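Local coordinates for glucosamine kinase (Streptacidiphilus jiangxiensis, PDB 6HWJ), which catalyses the magnesium-dependent transfer of phosphate from ATP to D-glucosamine, giving D-glucosamine 6-phosphate, and acts more weakly on glucose, at residues 111-116 with 126-131. Residues are numbered along the deposited sequence; the frame is centred on the assembly and turned at random.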
loop_
_atom_site.group_PDB
_atom_site.type_symbol
_atom_site.label_atom_id
_atom_site.label_comp_id
_atom_site.label_asym_id
_atom_site.label_seq_id
_atom_site.Cartn_x
_atom_site.Cartn_y
_atom_site.Cartn_z
ATOM N N GLY A 111 -14.940 16.191 16.970
ATOM C CA GLY A 111 -16.032 15.333 16.539
ATOM C C GLY A 111 -15.506 14.069 15.885
ATOM O O GLY A 111 -14.716 14.139 14.941
ATOM N N GLU A 112 -15.919 12.914 16.373
ATOM C CA GLU A 112 -15.379 11.652 15.905
ATOM C C GLU A 112 -16.475 10.770 15.339
ATOM O O GLU A 112 -17.597 10.742 15.861
ATOM C CB GLU A 112 -14.667 10.898 17.043
ATOM C CG GLU A 112 -13.427 11.592 17.550
ATOM C CD GLU A 112 -12.756 10.841 18.683
ATOM O OE1 GLU A 112 -13.344 9.843 19.175
ATOM O OE2 GLU A 112 -11.655 11.253 19.089
ATOM N N ARG A 113 -16.137 10.038 14.284
ATOM C CA ARG A 113 -17.051 9.073 13.684
ATOM C C ARG A 113 -16.236 7.891 13.182
ATOM O O ARG A 113 -15.304 8.069 12.391
ATOM C CB ARG A 113 -17.845 9.728 12.547
ATOM C CG ARG A 113 -18.745 8.776 11.784
ATOM C CD ARG A 113 -19.694 9.535 10.848
ATOM N NE ARG A 113 -19.006 10.257 9.784
ATOM C CZ ARG A 113 -18.642 9.719 8.620
ATOM N NH1 ARG A 113 -18.042 10.464 7.698
ATOM N NH2 ARG A 113 -18.873 8.437 8.370
ATOM N N GLY A 114 -16.578 6.690 13.645
ATOM C CA GLY A 114 -15.864 5.505 13.214
ATOM C C GLY A 114 -16.297 5.041 11.840
ATOM O O GLY A 114 -17.441 5.222 11.427
ATOM N N ILE A 115 -15.352 4.431 11.118
ATOM C CA ILE A 115 -15.609 3.864 9.798
ATOM C C ILE A 115 -14.819 2.571 9.678
ATOM O O ILE A 115 -13.721 2.440 10.227
ATOM C CB ILE A 115 -15.234 4.815 8.639
ATOM C CG1 ILE A 115 -13.803 5.312 8.799
ATOM C CG2 ILE A 115 -16.219 5.969 8.575
ATOM C CD1 ILE A 115 -13.223 5.903 7.528
ATOM N N ILE A 116 -15.377 1.616 8.946
ATOM C CA ILE A 116 -14.786 0.289 8.827
ATOM C C ILE A 116 -13.914 0.256 7.583
ATOM O O ILE A 116 -14.397 0.489 6.469
ATOM C CB ILE A 116 -15.866 -0.804 8.776
ATOM C CG1 ILE A 116 -16.408 -1.088 10.179
ATOM C CG2 ILE A 116 -15.303 -2.083 8.161
ATOM C CD1 ILE A 116 -17.199 0.055 10.790
ATOM N N VAL A 126 -12.335 12.485 11.968
ATOM C CA VAL A 126 -12.382 13.588 12.924
ATOM C C VAL A 126 -12.715 14.869 12.179
ATOM O O VAL A 126 -12.173 15.140 11.098
ATOM C CB VAL A 126 -11.047 13.719 13.695
ATOM C CG1 VAL A 126 -11.205 14.680 14.871
ATOM C CG2 VAL A 126 -10.611 12.373 14.208
ATOM N N GLY A 127 -13.631 15.650 12.758
ATOM C CA GLY A 127 -14.074 16.890 12.133
ATOM C C GLY A 127 -14.674 16.733 10.756
ATOM O O GLY A 127 -14.783 17.725 10.018
ATOM N N GLU A 128 -15.072 15.514 10.385
ATOM C CA GLU A 128 -15.534 15.213 9.029
ATOM C C GLU A 128 -14.565 15.718 7.964
ATOM O O GLU A 128 -14.955 15.969 6.825
ATOM C CB GLU A 128 -16.939 15.784 8.791
ATOM C CG GLU A 128 -17.985 15.151 9.721
ATOM C CD GLU A 128 -18.047 13.640 9.583
ATOM O OE1 GLU A 128 -17.910 13.136 8.449
ATOM O OE2 GLU A 128 -18.237 12.951 10.610
ATOM N N CYS A 129 -13.279 15.853 8.327
ATOM C CA CYS A 129 -12.290 16.301 7.355
ATOM C C CYS A 129 -10.925 15.664 7.531
ATOM O O CYS A 129 -10.050 15.939 6.719
ATOM C CB CYS A 129 -12.165 17.839 7.412
ATOM S SG CYS A 129 -11.635 18.491 9.002
ATOM N N ALA A 130 -10.708 14.816 8.522
ATOM C CA ALA A 130 -9.449 14.105 8.678
ATOM C C ALA A 130 -9.740 12.673 9.097
ATOM O O ALA A 130 -10.809 12.367 9.631
ATOM C CB ALA A 130 -8.529 14.775 9.707
ATOM N N VAL A 131 -8.767 11.795 8.848
ATOM C CA VAL A 131 -8.880 10.376 9.178
ATOM C C VAL A 131 -7.675 10.000 10.031
ATOM O O VAL A 131 -6.524 10.155 9.596
ATOM C CB VAL A 131 -8.925 9.486 7.931
ATOM C CG1 VAL A 131 -9.124 8.031 8.342
ATOM C CG2 VAL A 131 -10.017 9.956 6.990
HETATM O O HOH W 1 -16.033 13.304 12.084
#
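R113 reaches from strand 112-115, an edge strand of a six-stranded antiparallel sheet, to E128 in the turn between strands 123-126 and 130-134. Going outward from the backbone, R113 CB lies 3.8 Å from E128 OE2; CG is anti to the backbone N (chi1 175°), and CD passes the same oxygen. The chain then bends at chi3 (64°), which sets R113 NE 2.9 Å from E128 OE2 in a nearly straight bond. Beyond CZ, R113 NH1 meets E128 OE1 at 2.8 Å. The grip is thus side-on, NE and one terminal nitrogen each taking one oxygen by its syn lone pair, with guanidinium and carboxylate only 18° from coplanar. NH1 also has a weak hydrogen bond to the hydroxyl of Y187, a residue inferred to bind ATP.

A water that accepts from E128 N at 2.9 Å also sits beside E128 OE2. Nearer the start of strand 112-115 the backbones join: G127 N donates to G111 O at 2.9 Å, while V126 CA makes a CH···O contact with the same oxygen. E112 and V126 form an antiparallel non-hydrogen-bonded pair, their side chains on the face covered by helix 79-88, where the E112 carboxylate is held by the backbone N of E81, G76 and G78. V126 O accepts from both C129 N and A130 N, and these two residues opposite V126 make a classic beta bulge.

Two charged bonds at a partly exposed edge therefore tie the turn to edge strand 112-115, and their in-plane geometry should restrict rotation of the guanidinium next to Y187.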